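Putative uncharacterized protein (Archaeoglobus fulgidus, PDB 4KPP) probably exchanges protons for calcium ions across the membrane, as a member of the sodium/calcium exchanger family. Local coordinates at residues Gly40-Ser45 / Gly217-Met222; Ser45-Ile50 / Glu255-Ile260; Glu229-Thr234 / Trp248-Ala253; Ile349-Leu352 / Glu358-Tyr361. All coordinates share one frame; numbering follows the deposited sequence.

Contact 1: residues Gly40-Ser45 / Gly217-Met222; sequences GLAVVS and GFTILM
Thr219 lays its methyl group against the wall of the facing helix: CG2 overlaps the methyl of Ala42, with Thr219 CG2 to Ala42 CB at 3.8 Å, and meets the backbone carbonyl of the same residue, Thr219 CG2 to Ala42 O also 3.8 Å. The threonine is turned so that its two branches divide the work. CG2 stands anti to the backbone N (chi1 -67° for OG1) and faces Ala42, while OG1 sits beside the backbone N and hydrogen-bonds to Phe215 O one turn earlier in its own helix. Its polar end is thus satisfied within the helix and only the methyl is offered across. One residue on, Ile220 continues the seam at a longer range, its CG1 4.4 Å from Val43 O. Here the backbones come nearest, with Val43 CA and Ile220 CA 5.3 Å apart, so the short methylene of the isoleucine faces main chain, both CB atoms setting off beside the facing helix. The two segments run in opposite senses and belong to helices 32-60 and 202-221, both predicted membrane-spanning helices of the exchanger's largely helical bundle, one from each of its two family regions. Pro77 of helix 76-91 touches both Val43 and Ile220, closing one flank of the seam; helix 18-25 brings Trp20 onto Ala42 and Leu21 onto Thr219. On the outer surface of 217-222, Met222 CG rests over a face of the Phe218 ring, 3.5 Å above its plane and displaced toward the rim, and a bound oleic acid touches both residues.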
# COMPACT_ATOMS: atom_id res chain seq x y z
N GLY A 40 11.05 -5.57 -13.02
CA GLY A 40 10.08 -5.96 -12.02
C GLY A 40 10.67 -6.91 -10.99
O GLY A 40 10.34 -6.83 -9.80
N LEU A 41 11.55 -7.80 -11.44
CA LEU A 41 12.24 -8.70 -10.53
C LEU A 41 13.09 -7.90 -9.55
O LEU A 41 13.11 -8.18 -8.35
CB LEU A 41 13.09 -9.71 -11.30
CG LEU A 41 13.88 -10.74 -10.49
CD1 LEU A 41 12.95 -11.56 -9.60
CD2 LEU A 41 14.69 -11.65 -11.41
N ALA A 42 13.79 -6.89 -10.07
CA ALA A 42 14.61 -6.02 -9.24
C ALA A 42 13.79 -5.22 -8.23
O ALA A 42 14.21 -5.05 -7.08
CB ALA A 42 15.46 -5.09 -10.11
N VAL A 43 12.63 -4.72 -8.64
CA VAL A 43 11.79 -3.92 -7.75
C VAL A 43 11.29 -4.75 -6.57
O VAL A 43 11.44 -4.35 -5.42
CB VAL A 43 10.57 -3.31 -8.48
CG1 VAL A 43 9.60 -2.72 -7.47
CG2 VAL A 43 11.01 -2.25 -9.47
N VAL A 44 10.70 -5.89 -6.88
CA VAL A 44 10.19 -6.80 -5.86
C VAL A 44 11.30 -7.22 -4.89
O VAL A 44 11.10 -7.24 -3.68
CB VAL A 44 9.55 -8.04 -6.51
CG1 VAL A 44 9.26 -9.12 -5.47
CG2 VAL A 44 8.28 -7.65 -7.26
N SER A 45 12.47 -7.54 -5.44
CA SER A 45 13.62 -7.96 -4.63
C SER A 45 14.07 -6.85 -3.68
O SER A 45 14.24 -7.08 -2.48
CB SER A 45 14.79 -8.35 -5.54
OG SER A 45 14.35 -9.28 -6.52
N GLY A 217 16.87 1.22 -2.36
CA GLY A 217 16.26 2.46 -2.79
C GLY A 217 16.80 2.91 -4.13
O GLY A 217 16.05 3.38 -4.99
N PHE A 218 18.11 2.77 -4.32
CA PHE A 218 18.75 3.07 -5.60
C PHE A 218 18.20 2.16 -6.70
O PHE A 218 17.88 2.63 -7.79
CB PHE A 218 20.26 2.91 -5.48
CG PHE A 218 20.98 2.96 -6.81
CD1 PHE A 218 21.22 4.17 -7.44
CD2 PHE A 218 21.44 1.79 -7.41
CE1 PHE A 218 21.89 4.21 -8.65
CE2 PHE A 218 22.10 1.83 -8.62
CZ PHE A 218 22.33 3.04 -9.24
N THR A 219 18.10 0.87 -6.39
CA THR A 219 17.62 -0.11 -7.35
C THR A 219 16.20 0.20 -7.83
O THR A 219 15.92 0.17 -9.02
CB THR A 219 17.67 -1.53 -6.76
OG1 THR A 219 19.03 -1.91 -6.57
CG2 THR A 219 16.99 -2.52 -7.69
N ILE A 220 15.31 0.50 -6.88
CA ILE A 220 13.94 0.86 -7.21
C ILE A 220 13.86 2.06 -8.15
O ILE A 220 13.16 2.03 -9.16
CB ILE A 220 13.11 1.12 -5.94
CG1 ILE A 220 12.90 -0.19 -5.17
CG2 ILE A 220 11.77 1.75 -6.29
CD1 ILE A 220 12.08 -0.04 -3.91
N LEU A 221 14.61 3.12 -7.83
CA LEU A 221 14.61 4.33 -8.65
C LEU A 221 15.19 4.09 -10.05
O LEU A 221 14.83 4.79 -11.00
CB LEU A 221 15.36 5.46 -7.94
CG LEU A 221 14.79 5.88 -6.57
CD1 LEU A 221 15.65 6.95 -5.91
CD2 LEU A 221 13.34 6.33 -6.69
N MET A 222 16.07 3.11 -10.17
CA MET A 222 16.67 2.76 -11.45
C MET A 222 15.87 1.69 -12.19
O MET A 222 16.29 1.20 -13.24
CB MET A 222 18.11 2.28 -11.27
CG MET A 222 19.04 3.31 -10.65
SD MET A 222 19.32 4.74 -11.71
CE MET A 222 20.11 3.95 -13.11

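Contact 2: residues Ser45-Ile50 / Glu255-Ile260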
# COMPACT_ATOMS: atom_id res chain seq x y z
N SER A 45 12.47 -7.54 -5.44
CA SER A 45 13.62 -7.96 -4.63
C SER A 45 14.07 -6.85 -3.68
O SER A 45 14.24 -7.08 -2.48
CB SER A 45 14.79 -8.35 -5.54
OG SER A 45 14.35 -9.28 -6.52
N ALA A 46 14.24 -5.65 -4.22
CA ALA A 46 14.64 -4.50 -3.42
C ALA A 46 13.62 -4.20 -2.33
O ALA A 46 13.96 -3.65 -1.29
CB ALA A 46 14.84 -3.28 -4.32
N SER A 47 12.37 -4.58 -2.57
CA SER A 47 11.30 -4.36 -1.59
C SER A 47 11.48 -5.22 -0.34
O SER A 47 11.23 -4.75 0.77
CB SER A 47 9.93 -4.61 -2.22
OG SER A 47 8.90 -4.37 -1.28
N PHE A 48 11.88 -6.48 -0.51
CA PHE A 48 12.14 -7.35 0.64
C PHE A 48 13.35 -6.85 1.42
O PHE A 48 13.37 -6.92 2.65
CB PHE A 48 12.38 -8.80 0.20
CG PHE A 48 11.15 -9.51 -0.29
CD1 PHE A 48 10.20 -9.97 0.60
CD2 PHE A 48 10.95 -9.73 -1.65
CE1 PHE A 48 9.06 -10.63 0.16
CE2 PHE A 48 9.82 -10.39 -2.10
CZ PHE A 48 8.88 -10.84 -1.19
N LEU A 49 14.35 -6.37 0.70
CA LEU A 49 15.55 -5.81 1.32
C LEU A 49 15.18 -4.64 2.21
O LEU A 49 15.63 -4.54 3.35
CB LEU A 49 16.57 -5.38 0.26
CG LEU A 49 17.11 -6.49 -0.64
CD1 LEU A 49 17.91 -5.92 -1.81
CD2 LEU A 49 17.94 -7.49 0.16
N ILE A 50 14.35 -3.75 1.67
CA ILE A 50 13.88 -2.58 2.41
C ILE A 50 13.11 -3.00 3.66
O ILE A 50 13.32 -2.44 4.74
CB ILE A 50 13.00 -1.68 1.52
CG1 ILE A 50 13.87 -0.88 0.55
CG2 ILE A 50 12.18 -0.72 2.37
CD1 ILE A 50 13.11 -0.03 -0.42
N GLU A 255 2.50 -4.61 -4.49
CA GLU A 255 1.87 -5.03 -3.24
C GLU A 255 2.19 -6.48 -2.88
O GLU A 255 1.89 -6.93 -1.77
CB GLU A 255 0.36 -4.82 -3.31
CG GLU A 255 -0.09 -3.40 -3.67
CD GLU A 255 0.10 -2.40 -2.55
OE1 GLU A 255 0.65 -1.31 -2.81
OE2 GLU A 255 -0.31 -2.70 -1.40
N SER A 256 2.79 -7.21 -3.81
CA SER A 256 3.17 -8.61 -3.57
C SER A 256 4.17 -8.84 -2.42
O SER A 256 3.95 -9.73 -1.60
CB SER A 256 3.68 -9.28 -4.85
OG SER A 256 2.62 -9.46 -5.78
N PRO A 257 5.28 -8.08 -2.37
CA PRO A 257 6.23 -8.30 -1.27
C PRO A 257 5.58 -8.07 0.09
O PRO A 257 5.87 -8.80 1.04
CB PRO A 257 7.31 -7.25 -1.52
CG PRO A 257 7.26 -7.01 -2.99
CD PRO A 257 5.81 -7.09 -3.34
N GLU A 258 4.71 -7.07 0.16
CA GLU A 258 3.96 -6.77 1.37
C GLU A 258 3.04 -7.93 1.74
O GLU A 258 2.90 -8.27 2.91
CB GLU A 258 3.14 -5.50 1.17
CG GLU A 258 2.12 -5.23 2.26
CD GLU A 258 0.95 -4.43 1.75
OE1 GLU A 258 0.29 -3.75 2.57
OE2 GLU A 258 0.68 -4.48 0.54
N LEU A 259 2.41 -8.52 0.73
CA LEU A 259 1.51 -9.65 0.94
C LEU A 259 2.25 -10.89 1.41
O LEU A 259 1.81 -11.57 2.33
CB LEU A 259 0.73 -9.96 -0.35
CG LEU A 259 -0.72 -9.47 -0.41
CD1 LEU A 259 -1.54 -10.14 0.68
CD2 LEU A 259 -0.80 -7.95 -0.29
N ILE A 260 3.39 -11.17 0.77
CA ILE A 260 4.21 -12.32 1.13
C ILE A 260 4.67 -12.27 2.59
O ILE A 260 4.65 -13.28 3.30
CB ILE A 260 5.43 -12.45 0.20
CG1 ILE A 260 4.97 -12.77 -1.22
CG2 ILE A 260 6.39 -13.52 0.69
CD1 ILE A 260 6.10 -12.78 -2.24
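Phe48 receives Pro257 over one face of its ring, a CH-pi contact in which Pro257 CB lies 4.1 Å from the ring centroid and 15° off the ring normal. It joins two predicted membrane-spanning helices of the exchanger bundle, 32-60 and 242-267, whose local axes pass 9.1 Å apart and cross at -47°. The edge of the same ring meets a second residue: Ile260 CD1 approaches Phe48 CZ in the ring plane at 3.5 Å, while Ile260 CG2 and CB stand slightly farther from the same corner. Both side chains lie roughly perpendicular to that of Phe48, so the phenylalanine reaches over the proline and butts against the isoleucine. A torsion placing CG anti to the carbonyl carbon (chi1 -72°) swings the ring across to the other helix, although its CB starts out alongside. With the ring cut back to an alanine, Pro257 CB and Ile260 CD1 would probably lose the surface they rest on, leaving a gap between the helices. The proline has a further neighbour in Ser47, which holds OG anti to its own N, setting Ser47 OG 3.3 Å from Pro257 CB. Pro257 also shapes its own helix, which is kinked where the N atoms of Pro257 and Glu258 lack a bond to the preceding turn. Farther out, Ile13 of helix 4-14 packs on the phenylalanine, and Pro77 of helix 76-91 touches Ser47. Next to the proline in sequence, Glu255 OE2 bonds to Gln285 NE2 and Glu258 OE1 to Ser281 OG.

Contact 3: residues Glu229-Thr234 / Trp248-Ala253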
# COMPACT_ATOMS: atom_id res chain seq x y z
N GLU A 229 7.15 1.59 -18.21
CA GLU A 229 7.11 1.70 -19.66
C GLU A 229 7.13 0.32 -20.31
O GLU A 229 6.57 0.14 -21.39
CB GLU A 229 8.28 2.55 -20.18
CG GLU A 229 8.26 4.00 -19.70
CD GLU A 229 7.02 4.76 -20.15
OE1 GLU A 229 6.39 4.37 -21.16
OE2 GLU A 229 6.66 5.76 -19.48
N GLY A 230 7.78 -0.63 -19.66
CA GLY A 230 7.80 -2.00 -20.14
C GLY A 230 6.40 -2.59 -20.11
O GLY A 230 5.97 -3.24 -21.06
N LEU A 231 5.69 -2.36 -19.01
CA LEU A 231 4.31 -2.80 -18.87
C LEU A 231 3.43 -2.19 -19.95
O LEU A 231 2.69 -2.91 -20.63
CB LEU A 231 3.76 -2.42 -17.49
CG LEU A 231 3.50 -3.56 -16.51
CD1 LEU A 231 2.90 -3.02 -15.23
CD2 LEU A 231 2.61 -4.62 -17.13
N LEU A 232 3.51 -0.88 -20.10
CA LEU A 232 2.72 -0.16 -21.10
C LEU A 232 3.01 -0.65 -22.51
O LEU A 232 2.10 -0.78 -23.33
CB LEU A 232 2.96 1.35 -21.01
CG LEU A 232 2.36 2.08 -19.81
CD1 LEU A 232 2.74 3.56 -19.83
CD2 LEU A 232 0.85 1.91 -19.77
N GLU A 233 4.29 -0.91 -22.80
CA GLU A 233 4.69 -1.40 -24.11
C GLU A 233 4.15 -2.80 -24.36
O GLU A 233 3.58 -3.08 -25.42
CB GLU A 233 6.21 -1.39 -24.23
CG GLU A 233 6.75 -0.37 -25.22
CD GLU A 233 6.45 -0.73 -26.66
OE1 GLU A 233 5.30 -0.52 -27.10
OE2 GLU A 233 7.38 -1.21 -27.35
N THR A 234 4.32 -3.68 -23.38
CA THR A 234 3.84 -5.06 -23.47
C THR A 234 2.34 -5.11 -23.74
O THR A 234 1.88 -5.88 -24.58
CB THR A 234 4.17 -5.85 -22.18
OG1 THR A 234 5.59 -5.98 -22.04
CG2 THR A 234 3.55 -7.24 -22.23
N TRP A 248 -4.13 -2.85 -12.45
CA TRP A 248 -4.16 -4.16 -11.81
C TRP A 248 -2.82 -4.90 -11.79
O TRP A 248 -2.46 -5.51 -10.77
CB TRP A 248 -5.25 -5.04 -12.43
CG TRP A 248 -6.60 -4.39 -12.43
CD1 TRP A 248 -7.38 -4.14 -13.51
CD2 TRP A 248 -7.32 -3.90 -11.29
NE1 TRP A 248 -8.55 -3.53 -13.12
CE2 TRP A 248 -8.53 -3.37 -11.76
CE3 TRP A 248 -7.06 -3.87 -9.91
CZ2 TRP A 248 -9.48 -2.81 -10.91
CZ3 TRP A 248 -8.00 -3.31 -9.07
CH2 TRP A 248 -9.20 -2.79 -9.57
N ILE A 249 -2.08 -4.85 -12.89
CA ILE A 249 -0.82 -5.58 -12.96
C ILE A 249 0.30 -4.87 -12.20
O ILE A 249 1.01 -5.50 -11.41
CB ILE A 249 -0.38 -5.85 -14.41
CG1 ILE A 249 -1.45 -6.66 -15.14
CG2 ILE A 249 0.94 -6.59 -14.45
CD1 ILE A 249 -1.09 -6.99 -16.58
N ALA A 250 0.44 -3.57 -12.43
CA ALA A 250 1.48 -2.79 -11.75
C ALA A 250 1.40 -2.81 -10.22
O ALA A 250 2.42 -3.00 -9.56
CB ALA A 250 1.54 -1.36 -12.30
N PRO A 251 0.20 -2.60 -9.64
CA PRO A 251 0.16 -2.67 -8.18
C PRO A 251 0.39 -4.09 -7.65
O PRO A 251 0.89 -4.25 -6.53
CB PRO A 251 -1.26 -2.22 -7.84
CG PRO A 251 -1.69 -1.41 -9.00
CD PRO A 251 -1.07 -2.08 -10.19
N LEU A 252 0.04 -5.09 -8.45
CA LEU A 252 0.24 -6.48 -8.05
C LEU A 252 1.71 -6.73 -7.78
O LEU A 252 2.08 -7.42 -6.83
CB LEU A 252 -0.28 -7.43 -9.12
CG LEU A 252 -0.57 -8.86 -8.65
CD1 LEU A 252 -1.78 -8.90 -7.73
CD2 LEU A 252 -0.76 -9.80 -9.84
N ALA A 253 2.57 -6.16 -8.62
CA ALA A 253 4.01 -6.29 -8.46
C ALA A 253 4.52 -5.45 -7.30
O ALA A 253 5.59 -5.72 -6.75
CB ALA A 253 4.72 -5.92 -9.75
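Ile249 presents its CG2 methyl to the end of Leu231, with Ile249 CG2 and Leu231 CD2 3.7 Å apart. This branch stands anti to the isoleucine's backbone N (chi1 -59° for CG1) and also comes within 4.1 Å of Leu231 CD1, so it lies against the fork of the leucine rather than against one methyl alone. The two side chains meet at a slant. Next in order, Ala250 takes the other prong: its CB is 3.6 Å from Leu231 CD1, and its CA lies close behind. Leu231 therefore straddles two consecutive residues, CD2 on Ile249 and CD1 on Ala250. Its first torsion is -110°, a value off the usual staggered ones, with which CD1 and CD2 reach the two residues. At Pro251 the helix kinks, because the ring nitrogen has no hydrogen to give the turn before. The segments belong to two successive helices, 224-237 and 242-267, joined by a short connection and packed steeply across each other. In the first helix, Gly230 O accepts two bonds, from the backbone N of Thr234 and from Thr234 OG1 at 2.9 Å; the hydroxyl stands 37° out of the carbonyl plane, on the face opposite to the amide. Around the seam, Ala245 from the preceding turns of helix 242-267 also touches Leu231, as does Thr36 of helix 32-60, and Asn103 of helix 96-127 packs against Ala250 and Pro251.

Contact 4: residues Ile349-Leu352 / Glu358-Tyr361; sequences IVQL and EVRY
Gln351 touches Val359 and Arg360 at three points, beginning at the backbone, where Gln351 CA is 4.0 Å from Val359 CG1. From CB the chain leaves with CG anti to the backbone N (chi1 -171°), and CG passes the same valine methyl, Gln351 CG to Val359 CG1 at 4.3 Å. At CG the glutamine bends (chi2 -95°), and beyond CD the amide divides in two directions. Its NE2 arm comes beside the aliphatic stem of Arg360, with Gln351 NE2 to Arg360 CG at 4.1 Å, a touch on a methylene and not on the guanidinium. Its OE1 arm accepts a hydrogen bond from Arg109 NH2 of helix 96-127, which fixes which way the amide is turned. The arginine runs past the glutamine with its guanidinium plane 53° from the amide plane, and its NH1 forms a salt bridge with Glu315 OE1 of helix 311-331. From that helix Leu319 also packs on Gln351. The segments lie on helices 338-353 and 357-377, which follow each other through a very short connection, so this is a tight turn between successive helices; the first of them carries the calcium ligand Glu340 near its start, far from this turn. Chemically the seam sets a valine methyl on the CA and CG of the glutamine and the amide NE2 on an arginine methylene: it is held by weak van der Waals contact, and the two polar tips find their stronger partners in other helices.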
# COMPACT_ATOMS: atom_id res chain seq x y z
N ILE A 349 -13.83 -8.63 -7.16
CA ILE A 349 -13.63 -9.36 -8.41
C ILE A 349 -14.81 -9.25 -9.38
O ILE A 349 -14.63 -9.34 -10.59
CB ILE A 349 -13.28 -10.85 -8.17
CG1 ILE A 349 -14.31 -11.52 -7.26
CG2 ILE A 349 -11.87 -10.97 -7.59
CD1 ILE A 349 -15.39 -12.29 -7.99
N VAL A 350 -16.01 -9.07 -8.84
CA VAL A 350 -17.19 -8.89 -9.68
C VAL A 350 -17.04 -7.64 -10.55
O VAL A 350 -17.35 -7.67 -11.74
CB VAL A 350 -18.49 -8.81 -8.84
CG1 VAL A 350 -19.60 -8.14 -9.62
CG2 VAL A 350 -18.92 -10.20 -8.39
N GLN A 351 -16.55 -6.56 -9.94
CA GLN A 351 -16.34 -5.31 -10.66
C GLN A 351 -15.25 -5.47 -11.70
O GLN A 351 -15.29 -4.84 -12.77
CB GLN A 351 -15.97 -4.19 -9.68
CG GLN A 351 -15.94 -2.79 -10.29
CD GLN A 351 -14.55 -2.37 -10.74
OE1 GLN A 351 -13.56 -2.56 -10.03
NE2 GLN A 351 -14.47 -1.79 -11.93
N LEU A 352 -14.28 -6.32 -11.40
CA LEU A 352 -13.15 -6.56 -12.28
C LEU A 352 -13.53 -7.49 -13.43
O LEU A 352 -13.04 -7.34 -14.55
CB LEU A 352 -11.98 -7.13 -11.48
CG LEU A 352 -10.68 -7.42 -12.23
CD1 LEU A 352 -10.29 -6.22 -13.07
CD2 LEU A 352 -9.58 -7.77 -11.25
N GLU A 358 -21.86 1.16 -15.62
CA GLU A 358 -23.02 0.69 -14.88
C GLU A 358 -22.60 -0.06 -13.63
O GLU A 358 -23.14 0.16 -12.55
CB GLU A 358 -23.89 -0.21 -15.76
CG GLU A 358 -24.35 0.43 -17.07
CD GLU A 358 -23.36 0.24 -18.20
OE1 GLU A 358 -22.25 -0.28 -17.96
OE2 GLU A 358 -23.68 0.63 -19.35
N VAL A 359 -21.62 -0.95 -13.78
CA VAL A 359 -21.15 -1.78 -12.67
C VAL A 359 -20.41 -0.96 -11.61
O VAL A 359 -20.55 -1.21 -10.42
CB VAL A 359 -20.27 -2.94 -13.17
CG1 VAL A 359 -19.74 -3.75 -12.00
CG2 VAL A 359 -21.08 -3.82 -14.11
N ARG A 360 -19.63 0.02 -12.04
CA ARG A 360 -18.91 0.88 -11.11
C ARG A 360 -19.88 1.60 -10.18
O ARG A 360 -19.63 1.71 -8.98
CB ARG A 360 -18.04 1.90 -11.87
CG ARG A 360 -17.01 1.28 -12.80
CD ARG A 360 -16.12 2.34 -13.43
NE ARG A 360 -15.40 1.83 -14.60
CZ ARG A 360 -15.63 2.21 -15.85
NH1 ARG A 360 -16.57 3.12 -16.10
NH2 ARG A 360 -14.93 1.69 -16.85
N TYR A 361 -20.99 2.08 -10.73
CA TYR A 361 -22.00 2.76 -9.92
C TYR A 361 -22.79 1.79 -9.05
O TYR A 361 -23.12 2.09 -7.91
CB TYR A 361 -22.94 3.59 -10.80
CG TYR A 361 -22.38 4.95 -11.16
CD1 TYR A 361 -22.45 6.01 -10.26
CD2 TYR A 361 -21.79 5.18 -12.40
CE1 TYR A 361 -21.95 7.26 -10.59
CE2 TYR A 361 -21.28 6.42 -12.73
CZ TYR A 361 -21.37 7.46 -11.82
OH TYR A 361 -20.86 8.70 -12.15

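In the fold
From the N terminus, helix 32-60 takes part first: contact 1 closes a long loop to helix 202-221, and contact 2, starting at the shared Ser45, closes another to helix 242-267, so the two cross along the chain. They also touch in space, Ile220 CD1 lying 3.6 Å from Ile50 CD1. Contact 3 is a local contact between successive helices lying wholly within the span of contact 2, and its second segment runs almost directly into that of contact 2. Contact 4 comes last, in series, a short turn on the far side of the bundle. It meets contact 3 through Trp248 and Leu352, while its centre lies about 33 Å from that of contact 1.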